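Exo beta-1,2-glucooligosaccharide sophorohydrolase (non-reducing end) (Parabacteroides distasonis ATCC 8503, PDB 5Z06) hydrolyses linear beta-1,2-glucan and beta-1,2-glucooligosaccharides of four or more units in an exo manner, releasing sophorose from the non-reducing end. Local coordinates at residues A[47-52]-A[173-178]; A[88-93]-A[132-137]; A[39-44]-A[53-58]; A[8-13]-A[177-182]. All blocks are in the same frame, centred on the assembly; numbering follows the deposited sequence.

Interaction 1 of 4, residues A[47-52]-A[173-178]. With CA (calcium ion), chain C.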
# COMPACT_ATOMS: atom_id res chain seq x y z
N ALA A 47 15.18 -9.45 20.37
CA ALA A 47 14.12 -8.51 20.18
C ALA A 47 13.24 -8.52 21.41
O ALA A 47 13.01 -9.60 22.01
CB ALA A 47 13.28 -8.89 18.96
N PHE A 48 12.74 -7.34 21.76
CA PHE A 48 11.61 -7.27 22.66
C PHE A 48 10.31 -7.61 21.92
O PHE A 48 9.69 -8.62 22.23
CB PHE A 48 11.49 -5.92 23.36
CG PHE A 48 10.44 -5.94 24.40
CD1 PHE A 48 10.69 -6.56 25.62
CD2 PHE A 48 9.15 -5.49 24.11
CE1 PHE A 48 9.71 -6.67 26.57
CE2 PHE A 48 8.16 -5.59 25.07
CZ PHE A 48 8.44 -6.18 26.30
N THR A 49 9.88 -6.77 20.98
CA THR A 49 8.83 -7.20 20.04
C THR A 49 9.50 -8.07 19.00
O THR A 49 10.35 -7.58 18.26
CB THR A 49 8.10 -6.08 19.31
OG1 THR A 49 9.06 -5.17 18.78
CG2 THR A 49 7.14 -5.40 20.23
N PRO A 50 9.13 -9.36 18.97
CA PRO A 50 9.77 -10.26 18.08
C PRO A 50 9.65 -9.87 16.63
O PRO A 50 8.77 -9.08 16.20
CB PRO A 50 9.02 -11.57 18.30
CG PRO A 50 7.71 -11.16 18.83
CD PRO A 50 8.08 -10.04 19.74
N GLY A 51 10.51 -10.57 15.91
CA GLY A 51 11.07 -10.16 14.70
C GLY A 51 12.47 -9.78 15.17
O GLY A 51 13.34 -10.62 15.36
N ASN A 52 12.67 -8.49 15.39
CA ASN A 52 14.00 -7.97 15.42
C ASN A 52 14.11 -6.69 16.20
O ASN A 52 13.12 -6.08 16.64
CB ASN A 52 14.53 -7.84 13.99
CG ASN A 52 13.62 -7.02 13.10
OD1 ASN A 52 13.27 -5.90 13.45
ND2 ASN A 52 13.26 -7.55 11.95
N TYR A 173 21.19 -3.27 22.00
CA TYR A 173 20.08 -3.43 21.12
C TYR A 173 18.98 -2.47 21.52
O TYR A 173 18.71 -2.29 22.70
CB TYR A 173 19.60 -4.85 21.15
CG TYR A 173 20.70 -5.83 20.86
CD1 TYR A 173 21.02 -6.17 19.55
CD2 TYR A 173 21.43 -6.40 21.89
CE1 TYR A 173 22.03 -7.08 19.28
CE2 TYR A 173 22.45 -7.31 21.63
CZ TYR A 173 22.73 -7.64 20.33
OH TYR A 173 23.74 -8.52 20.06
N LEU A 174 18.36 -1.86 20.52
CA LEU A 174 17.27 -0.92 20.70
C LEU A 174 16.08 -1.48 19.96
O LEU A 174 16.18 -1.86 18.79
CB LEU A 174 17.63 0.43 20.15
CG LEU A 174 19.00 0.95 20.58
CD1 LEU A 174 19.25 2.26 19.85
CD2 LEU A 174 19.08 1.15 22.09
N ASP A 175 14.96 -1.55 20.67
CA ASP A 175 13.72 -1.98 20.11
C ASP A 175 12.59 -1.08 20.63
O ASP A 175 12.73 -0.39 21.64
CB ASP A 175 13.48 -3.45 20.51
CG ASP A 175 12.59 -4.17 19.54
OD1 ASP A 175 12.20 -3.58 18.52
OD2 ASP A 175 12.28 -5.35 19.77
N ASP A 176 11.48 -1.09 19.91
CA ASP A 176 10.25 -0.43 20.33
C ASP A 176 10.44 1.02 20.73
O ASP A 176 10.00 1.46 21.80
CB ASP A 176 9.60 -1.26 21.40
CG ASP A 176 9.43 -2.67 20.94
OD1 ASP A 176 8.90 -2.85 19.83
OD2 ASP A 176 9.87 -3.58 21.65
N ILE A 177 11.10 1.73 19.83
CA ILE A 177 11.41 3.13 19.98
C ILE A 177 10.17 3.85 19.49
O ILE A 177 9.80 3.76 18.31
CB ILE A 177 12.61 3.55 19.14
CG1 ILE A 177 13.79 2.61 19.41
CG2 ILE A 177 12.96 4.99 19.46
CD1 ILE A 177 14.96 2.82 18.50
N GLU A 178 9.52 4.53 20.41
CA GLU A 178 8.23 5.12 20.14
C GLU A 178 7.89 6.21 21.13
O GLU A 178 8.40 6.24 22.27
CB GLU A 178 7.14 4.04 20.18
CG GLU A 178 7.02 3.31 21.50
CD GLU A 178 6.07 2.14 21.45
OE1 GLU A 178 5.28 2.01 20.49
OE2 GLU A 178 6.11 1.34 22.40
CA CA C . 11.00 -5.48 17.52
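Asp175 and Asp176 both point toward the loop 47-52, and Thr49 meets the carboxylates of both. Two successive strand residues can do this because Asp176 has a left-handed backbone (phi 51°, psi 51°). Asp175 binds the calcium ion through both carboxylate oxygens: Asp175 OD1 lies 2.5 Å from the metal. Thr49 binds the same ion twice, with its carbonyl O and with OG1, the latter 2.3 Å away. Its chi1 of 47° sets OG1 beside the carbonyl group, and the two oxygens chelate the ion. Asn52 adds its carbonyl O. Glu12 O and Asn13 OD1 complete a shell of seven oxygens.

Asp176 does not touch the metal but grips Thr49, tip to tip. Thr49 OG1 donates to Asp176 OD1 at 2.6 Å, and Thr49 N donates to Asp176 OD2 at 3.3 Å. Both oxygens use their syn lone pairs. Because Asp176 holds the ligand Thr49 and not the ion, it is a second-shell residue. The calcium probably polarises the hydroxyl and makes it a stronger donor. Asp175 OD2 also receives weak bonds from Phe48 N (2.9 Å) and Thr49 N. The edge of the Phe48 ring faces Asp176 OD2, which lies 3.2 Å from Phe48 CD2, with the carboxylate and ring planes nearly perpendicular. An alanine at Asp176 would probably leave the Thr49 hydroxyl without its acceptor and less firmly aimed at the calcium.

Strand 169-180 carries the two aspartates. It is hydrogen-bonded to strands 53-59, 86-93 and 9-11, while Phe48 and Thr49 lean on Tyr219 of strand 219-225.

Interaction 2 of 4, residues A[88-93]-A[132-137]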
# COMPACT_ATOMS: atom_id res chain seq x y z
N SER A 88 9.58 6.24 24.71
CA SER A 88 9.80 4.92 25.26
C SER A 88 10.65 4.07 24.31
O SER A 88 10.48 4.13 23.10
CB SER A 88 8.48 4.25 25.54
OG SER A 88 8.65 2.87 25.77
N MET A 89 11.60 3.32 24.87
CA MET A 89 12.37 2.32 24.13
C MET A 89 12.52 1.07 24.98
O MET A 89 12.26 1.06 26.19
CB MET A 89 13.77 2.80 23.82
CG MET A 89 13.90 4.29 23.58
SD MET A 89 15.54 4.63 22.97
CE MET A 89 16.49 4.44 24.47
N GLN A 90 12.98 0.01 24.33
CA GLN A 90 13.46 -1.17 25.00
C GLN A 90 14.94 -1.21 24.68
O GLN A 90 15.32 -1.08 23.51
CB GLN A 90 12.74 -2.40 24.49
CG GLN A 90 11.27 -2.46 24.89
CD GLN A 90 11.05 -2.95 26.31
OE1 GLN A 90 11.97 -3.36 27.01
NE2 GLN A 90 9.80 -2.91 26.73
N VAL A 91 15.78 -1.34 25.72
CA VAL A 91 17.23 -1.27 25.59
C VAL A 91 17.81 -2.52 26.22
O VAL A 91 17.44 -2.90 27.32
CB VAL A 91 17.80 -0.02 26.26
CG1 VAL A 91 19.28 0.16 25.97
CG2 VAL A 91 17.07 1.21 25.77
N ARG A 92 18.70 -3.17 25.49
CA ARG A 92 19.33 -4.38 25.97
C ARG A 92 20.83 -4.22 25.75
O ARG A 92 21.27 -3.81 24.68
CB ARG A 92 18.80 -5.58 25.22
CG ARG A 92 19.39 -6.91 25.64
CD ARG A 92 19.16 -7.92 24.55
NE ARG A 92 19.65 -9.25 24.88
CZ ARG A 92 18.93 -10.23 25.40
NH1 ARG A 92 17.65 -10.06 25.71
NH2 ARG A 92 19.51 -11.40 25.62
N LEU A 93 21.59 -4.55 26.78
CA LEU A 93 23.03 -4.45 26.72
C LEU A 93 23.56 -5.85 26.52
O LEU A 93 23.13 -6.78 27.20
CB LEU A 93 23.56 -3.85 28.00
CG LEU A 93 23.49 -2.33 28.10
CD1 LEU A 93 22.10 -1.76 27.84
CD2 LEU A 93 23.95 -1.98 29.50
N TRP A 132 15.97 -7.06 28.42
CA TRP A 132 15.36 -5.86 27.88
C TRP A 132 14.97 -4.96 29.01
O TRP A 132 14.28 -5.39 29.91
CB TRP A 132 14.15 -6.21 27.00
CG TRP A 132 14.60 -6.83 25.73
CD1 TRP A 132 14.61 -8.16 25.43
CD2 TRP A 132 15.17 -6.15 24.62
NE1 TRP A 132 15.13 -8.34 24.17
CE2 TRP A 132 15.48 -7.13 23.65
CE3 TRP A 132 15.43 -4.81 24.34
CZ2 TRP A 132 16.04 -6.80 22.43
CZ3 TRP A 132 16.00 -4.49 23.11
CH2 TRP A 132 16.29 -5.48 22.17
N HIS A 133 15.43 -3.72 28.95
CA HIS A 133 15.12 -2.69 29.93
C HIS A 133 14.19 -1.66 29.34
O HIS A 133 14.55 -0.99 28.37
CB HIS A 133 16.40 -1.98 30.37
CG HIS A 133 17.36 -2.89 31.05
ND1 HIS A 133 17.00 -3.64 32.14
CD2 HIS A 133 18.65 -3.21 30.77
CE1 HIS A 133 18.04 -4.36 32.53
NE2 HIS A 133 19.04 -4.12 31.71
N PRO A 134 12.97 -1.54 29.90
CA PRO A 134 12.16 -0.42 29.45
C PRO A 134 12.82 0.89 29.83
O PRO A 134 13.34 1.02 30.92
CB PRO A 134 10.80 -0.62 30.15
CG PRO A 134 10.98 -1.75 31.08
CD PRO A 134 12.17 -2.54 30.63
N VAL A 135 12.86 1.82 28.89
CA VAL A 135 13.33 3.16 29.12
C VAL A 135 12.21 4.11 28.73
O VAL A 135 11.58 3.91 27.70
CB VAL A 135 14.57 3.45 28.26
CG1 VAL A 135 14.97 4.91 28.31
CG2 VAL A 135 15.72 2.57 28.73
N SER A 136 11.95 5.11 29.58
CA SER A 136 11.02 6.21 29.28
C SER A 136 11.74 7.50 29.53
O SER A 136 12.22 7.76 30.63
CB SER A 136 9.79 6.17 30.18
OG SER A 136 9.02 5.02 29.93
N ILE A 137 11.83 8.32 28.50
CA ILE A 137 12.44 9.62 28.61
C ILE A 137 11.28 10.56 28.44
O ILE A 137 10.67 10.58 27.37
CB ILE A 137 13.50 9.86 27.53
CG1 ILE A 137 14.57 8.78 27.59
CG2 ILE A 137 14.10 11.25 27.70
CD1 ILE A 137 15.42 8.67 26.35
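Arg92 lays its CB over one face of the Trp132 indole, 3.6 Å from the centroid of the six-membered ring, a CH-pi contact. The Arg92 chain is extended from CG to NE and crosses the indole at about a right angle. Arg92 NH1 comes 3.4 Å from Trp132 NE1, but both are donors and no bond forms. Removing the indole, as with an alanine at Trp132, would probably leave Arg92 CB and CD without their ring partner and its side chain freer to turn.

The polar groups that pair across the contact are backbone ones. Met89 and Val135 exchange two bonds, Met89 N to Val135 O and Val135 N to Met89 O, each 2.9 Å. Val91 and His133 do the same, with His133 N to Val91 O at 2.7 Å. Gln90 lies between these pairs; its N-H turns the other way and meets Asp175 O of strand 169-180, as Ser88 N meets Glu178 O. His133 NE2 is satisfied by Arg128 O.

Met89, Val91, His133 and Val135 share one face of the sheet. There Val91 CG2 packs on Val135 CG2 at 3.5 Å, and Met89 CE lies 4.2 Å from Val135 CG1. Met89 also touches Ile105 of strand 104-109 in the other sheet. Antiparallel pairing with a largely apolar face turned to a second antiparallel sheet is typical of a beta sandwich.

Interaction 3 of 4, residues A[39-44]-A[53-58]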
# COMPACT_ATOMS: atom_id res chain seq x y z
N HIS A 39 23.40 2.40 7.53
CA HIS A 39 22.16 2.06 8.19
C HIS A 39 22.56 1.18 9.35
O HIS A 39 23.60 0.50 9.30
CB HIS A 39 21.21 1.29 7.28
CG HIS A 39 20.75 2.05 6.08
ND1 HIS A 39 20.00 3.20 6.16
CD2 HIS A 39 20.90 1.80 4.75
CE1 HIS A 39 19.74 3.64 4.94
NE2 HIS A 39 20.27 2.81 4.07
N LEU A 40 21.73 1.18 10.37
CA LEU A 40 21.91 0.36 11.52
C LEU A 40 21.64 -1.07 11.17
O LEU A 40 20.77 -1.32 10.35
CB LEU A 40 20.96 0.77 12.64
CG LEU A 40 21.40 2.02 13.38
CD1 LEU A 40 20.32 2.40 14.38
CD2 LEU A 40 22.72 1.78 14.09
N PRO A 41 22.39 -2.00 11.77
CA PRO A 41 22.07 -3.40 11.55
C PRO A 41 20.79 -3.78 12.24
O PRO A 41 20.42 -3.19 13.25
CB PRO A 41 23.26 -4.15 12.14
CG PRO A 41 24.34 -3.15 12.23
CD PRO A 41 23.65 -1.86 12.52
N VAL A 42 20.12 -4.77 11.69
CA VAL A 42 18.94 -5.32 12.30
C VAL A 42 19.37 -6.61 12.93
O VAL A 42 19.82 -7.52 12.24
CB VAL A 42 17.86 -5.59 11.25
CG1 VAL A 42 16.69 -6.35 11.87
CG2 VAL A 42 17.36 -4.28 10.68
N ALA A 43 19.21 -6.70 14.24
CA ALA A 43 19.48 -7.93 14.94
C ALA A 43 18.21 -8.77 14.93
O ALA A 43 17.18 -8.36 15.50
CB ALA A 43 19.89 -7.64 16.36
N GLY A 44 18.30 -9.94 14.31
CA GLY A 44 17.19 -10.87 14.22
C GLY A 44 17.15 -11.88 15.34
O GLY A 44 16.15 -12.55 15.49
N SER A 53 15.35 -6.28 16.37
CA SER A 53 15.68 -5.04 17.00
C SER A 53 16.81 -4.42 16.22
O SER A 53 17.34 -5.04 15.29
CB SER A 53 16.13 -5.31 18.43
OG SER A 53 17.27 -6.14 18.45
N LEU A 54 17.16 -3.20 16.59
CA LEU A 54 18.25 -2.50 15.99
C LEU A 54 19.50 -2.71 16.81
O LEU A 54 19.47 -2.63 18.05
CB LEU A 54 17.94 -1.02 15.87
CG LEU A 54 16.80 -0.69 14.92
CD1 LEU A 54 16.50 0.79 14.99
CD2 LEU A 54 17.18 -1.04 13.50
N GLU A 55 20.59 -2.99 16.11
CA GLU A 55 21.86 -3.23 16.74
C GLU A 55 22.61 -1.93 16.76
O GLU A 55 22.80 -1.30 15.74
CB GLU A 55 22.67 -4.27 15.99
CG GLU A 55 23.84 -4.78 16.81
CD GLU A 55 24.90 -5.48 16.00
OE1 GLU A 55 24.58 -5.96 14.89
OE2 GLU A 55 26.07 -5.53 16.46
N LEU A 56 23.04 -1.54 17.95
CA LEU A 56 23.83 -0.36 18.10
C LEU A 56 25.18 -0.79 18.66
O LEU A 56 25.36 -0.91 19.87
CB LEU A 56 23.10 0.65 19.00
CG LEU A 56 23.71 2.04 18.93
CD1 LEU A 56 23.23 2.76 17.68
CD2 LEU A 56 23.36 2.86 20.17
N THR A 57 26.12 -1.07 17.76
CA THR A 57 27.46 -1.53 18.15
C THR A 57 28.41 -0.43 17.78
O THR A 57 28.48 -0.01 16.62
CB THR A 57 27.83 -2.88 17.51
OG1 THR A 57 27.02 -3.89 18.12
CG2 THR A 57 29.31 -3.23 17.72
N TYR A 58 29.12 0.06 18.79
CA TYR A 58 29.95 1.23 18.63
C TYR A 58 31.21 1.20 19.47
O TYR A 58 31.30 0.49 20.46
CB TYR A 58 29.15 2.50 18.97
CG TYR A 58 28.63 2.51 20.39
CD1 TYR A 58 27.42 1.90 20.71
CD2 TYR A 58 29.38 3.10 21.42
CE1 TYR A 58 26.94 1.91 22.02
CE2 TYR A 58 28.92 3.11 22.74
CZ TYR A 58 27.71 2.51 23.04
OH TYR A 58 27.24 2.49 24.33
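Backbone hydrogen bonds tie Pro41 and Ala43 to segment 53-58. Glu55 N donates to Pro41 O at 2.9 Å, nearly straight (177° at the hydrogen). Ala43 and Ser53 form an antiparallel hydrogen-bonded pair: Ala43 N reaches Ser53 O at 2.7 Å, and Ser53 N returns to Ala43 O at 2.9 Å. Val42 and Leu54 are the non-hydrogen-bonded pair next to them. Here the Val42 CA approaches Ser53 O at 3.4 Å in a CA-H...O contact, and Leu54 CA approaches Pro41 O in the same way.

The two segments are arms of a beta hairpin, strand 42-43 and strand 53-59. The loop that joins them contributes Thr49 and Asn52 to the calcium site. Strand 53-59 pairs in turn with strand 169-180, through backbone bonds of Leu54 to Leu174 and Leu56 to Ile172.

Apolar contacts gather round Leu40. Its two methyls part: CD1 meets Leu54 CD1, the side chains crossing at about a right angle, and Leu40 CD2 meets Leu56 CD1 at 3.8 Å. Leu40, Leu54 and Leu56 also touch strand 65-71 of the facing sheet.

Polar side chains lie on the other side. The Glu55 chain is extended beyond CG, and Glu55 OE1 lies 3.5 Å from Pro41 CB. That oxygen also forms a salt bridge with Lys34. Glu55 OE2 accepts from Thr57 OG1 at 2.5 Å, on the anti side and 21° out of the carboxylate plane. Ser53 OG lies 3.7 Å from Ala43 CB and is hydrogen-bonded to Val46 O.

Interaction 4 of 4, residues A[8-13]-A[177-182]. With CA (calcium ion), chain C.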
# COMPACT_ATOMS: atom_id res chain seq x y z
N TYR A 8 3.20 7.17 17.50
CA TYR A 8 4.28 7.67 16.65
C TYR A 8 5.55 6.88 16.97
O TYR A 8 6.28 7.15 17.95
CB TYR A 8 4.45 9.13 16.90
CG TYR A 8 5.34 9.84 15.93
CD1 TYR A 8 4.81 10.43 14.79
CD2 TYR A 8 6.70 9.96 16.16
CE1 TYR A 8 5.61 11.12 13.92
CE2 TYR A 8 7.51 10.65 15.28
CZ TYR A 8 6.96 11.22 14.17
OH TYR A 8 7.76 11.91 13.29
N VAL A 9 5.78 5.87 16.14
CA VAL A 9 6.81 4.86 16.36
C VAL A 9 8.02 5.16 15.49
O VAL A 9 7.87 5.39 14.31
CB VAL A 9 6.25 3.46 16.02
CG1 VAL A 9 7.31 2.37 16.10
CG2 VAL A 9 5.09 3.13 16.94
N PHE A 10 9.21 5.16 16.08
CA PHE A 10 10.45 5.25 15.33
C PHE A 10 10.95 3.88 14.90
O PHE A 10 11.55 3.74 13.85
CB PHE A 10 11.52 5.94 16.16
CG PHE A 10 11.20 7.35 16.47
CD1 PHE A 10 11.47 8.34 15.55
CD2 PHE A 10 10.60 7.70 17.68
CE1 PHE A 10 11.16 9.67 15.82
CE2 PHE A 10 10.30 9.03 17.96
CZ PHE A 10 10.58 10.01 17.03
N PHE A 11 10.75 2.88 15.75
CA PHE A 11 11.07 1.53 15.38
C PHE A 11 10.28 0.54 16.19
O PHE A 11 10.26 0.62 17.41
CB PHE A 11 12.55 1.27 15.60
CG PHE A 11 12.96 -0.09 15.19
CD1 PHE A 11 13.27 -0.36 13.87
CD2 PHE A 11 13.03 -1.12 16.12
CE1 PHE A 11 13.64 -1.62 13.48
CE2 PHE A 11 13.39 -2.40 15.72
CZ PHE A 11 13.70 -2.65 14.40
N GLU A 12 9.63 -0.39 15.51
CA GLU A 12 9.08 -1.58 16.13
C GLU A 12 9.81 -2.82 15.62
O GLU A 12 10.30 -3.63 16.40
CB GLU A 12 7.61 -1.69 15.82
CG GLU A 12 6.96 -2.91 16.43
CD GLU A 12 5.45 -2.81 16.41
OE1 GLU A 12 4.87 -2.79 15.30
OE2 GLU A 12 4.87 -2.70 17.51
N ASN A 13 9.83 -2.97 14.30
CA ASN A 13 10.45 -4.11 13.62
C ASN A 13 10.86 -3.68 12.24
O ASN A 13 10.20 -2.85 11.62
CB ASN A 13 9.44 -5.28 13.50
CG ASN A 13 9.34 -6.11 14.77
OD1 ASN A 13 10.36 -6.46 15.36
ND2 ASN A 13 8.13 -6.43 15.18
N ILE A 177 11.10 1.73 19.83
CA ILE A 177 11.41 3.13 19.98
C ILE A 177 10.17 3.85 19.49
O ILE A 177 9.80 3.76 18.31
CB ILE A 177 12.61 3.55 19.14
CG1 ILE A 177 13.79 2.61 19.41
CG2 ILE A 177 12.96 4.99 19.46
CD1 ILE A 177 14.96 2.82 18.50
N GLU A 178 9.52 4.53 20.41
CA GLU A 178 8.23 5.12 20.14
C GLU A 178 7.89 6.21 21.13
O GLU A 178 8.40 6.24 22.27
CB GLU A 178 7.14 4.04 20.18
CG GLU A 178 7.02 3.31 21.50
CD GLU A 178 6.07 2.14 21.45
OE1 GLU A 178 5.28 2.01 20.49
OE2 GLU A 178 6.11 1.34 22.40
N LEU A 179 7.01 7.10 20.69
CA LEU A 179 6.41 8.09 21.55
C LEU A 179 5.13 7.51 22.11
O LEU A 179 4.35 6.92 21.36
CB LEU A 179 6.14 9.37 20.78
CG LEU A 179 7.33 10.03 20.10
CD1 LEU A 179 6.92 11.37 19.54
CD2 LEU A 179 8.49 10.18 21.05
N LEU A 180 4.95 7.65 23.42
CA LEU A 180 3.78 7.14 24.13
C LEU A 180 3.20 8.25 24.98
O LEU A 180 3.91 9.19 25.33
CB LEU A 180 4.16 5.99 25.05
CG LEU A 180 4.57 4.68 24.40
CD1 LEU A 180 5.08 3.68 25.44
CD2 LEU A 180 3.41 4.06 23.64
N PRO A 181 1.90 8.15 25.32
CA PRO A 181 1.32 9.17 26.16
C PRO A 181 1.75 8.98 27.61
O PRO A 181 2.16 7.88 27.98
CB PRO A 181 -0.19 8.97 25.97
CG PRO A 181 -0.33 7.54 25.60
CD PRO A 181 0.91 7.15 24.88
N ALA A 182 1.67 10.04 28.41
CA ALA A 182 2.00 9.97 29.84
C ALA A 182 1.12 8.95 30.53
O ALA A 182 1.60 8.09 31.26
CB ALA A 182 1.81 11.33 30.48
CA CA C . 11.00 -5.48 17.52
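Ile177 holds CG2 anti to its backbone N, which sets that methyl 3.7 Å from Phe10 CB. Phe10 holds CG, the start of its ring, anti to its own carbonyl carbon (chi1 -65°). The two side chains cross at about a right angle. Farther along, the edge of the Phe10 ring reaches Leu179: Phe10 CE2 lies 3.8 Å from Leu179 CD2. Tyr8 CD2 lies against Leu179 CD1, the two side chains side by side. Ile70, Leu87 and Val158 close round Phe10 and Ile177, so this is the apolar interior between the two sheets.

Phe10 also sits at a classic beta bulge. Its helix-like psi of -36° brings two successive N-H groups onto one carbonyl. Ile177 O accepts from Phe10 N at 2.7 Å and from Phe11 N at 2.9 Å, the second in the carbonyl plane on a lone pair. Leu179 N gives a nearly straight bond to Tyr8 O at 2.8 Å. Ile177 N to Phe11 O is weak.

Val9 and Glu178 share the opposite face, where Val9 CG2 lies 3.7 Å from Glu178 OE1. Glu178 OE2 is paired with Lys218 and Glu12 OE2 with Arg238, which probably offsets the repulsion between the two nearby carboxylates. The bulge turns the chain just before Glu12 and Asn13, whose O and OD1 bind the calcium ion. The buried bonding at Ile177 O probably steadies the backbone that leads into the metal site.

Overall arrangement
All four contacts belong to one antiparallel sheet of the N-terminal beta sandwich. Strand 169-180 is its hub: it carries one side of interactions 1 and 4 and pairs directly with strand 86-93 of interaction 2 and strand 53-59 of interaction 3. Centres of interactions 1 and 2 lie about 9 Å apart, those of 3 and 4 about 17 Å. Along the chain, interaction 3 closes before interaction 2 opens, and both fall between the segments of interaction 4. Interactions 1 and 4 share Ile177 and Glu178. Together they supply every protein ligand of the calcium ion, which thus joins the N-terminal segment, the hairpin loop and the hub strand.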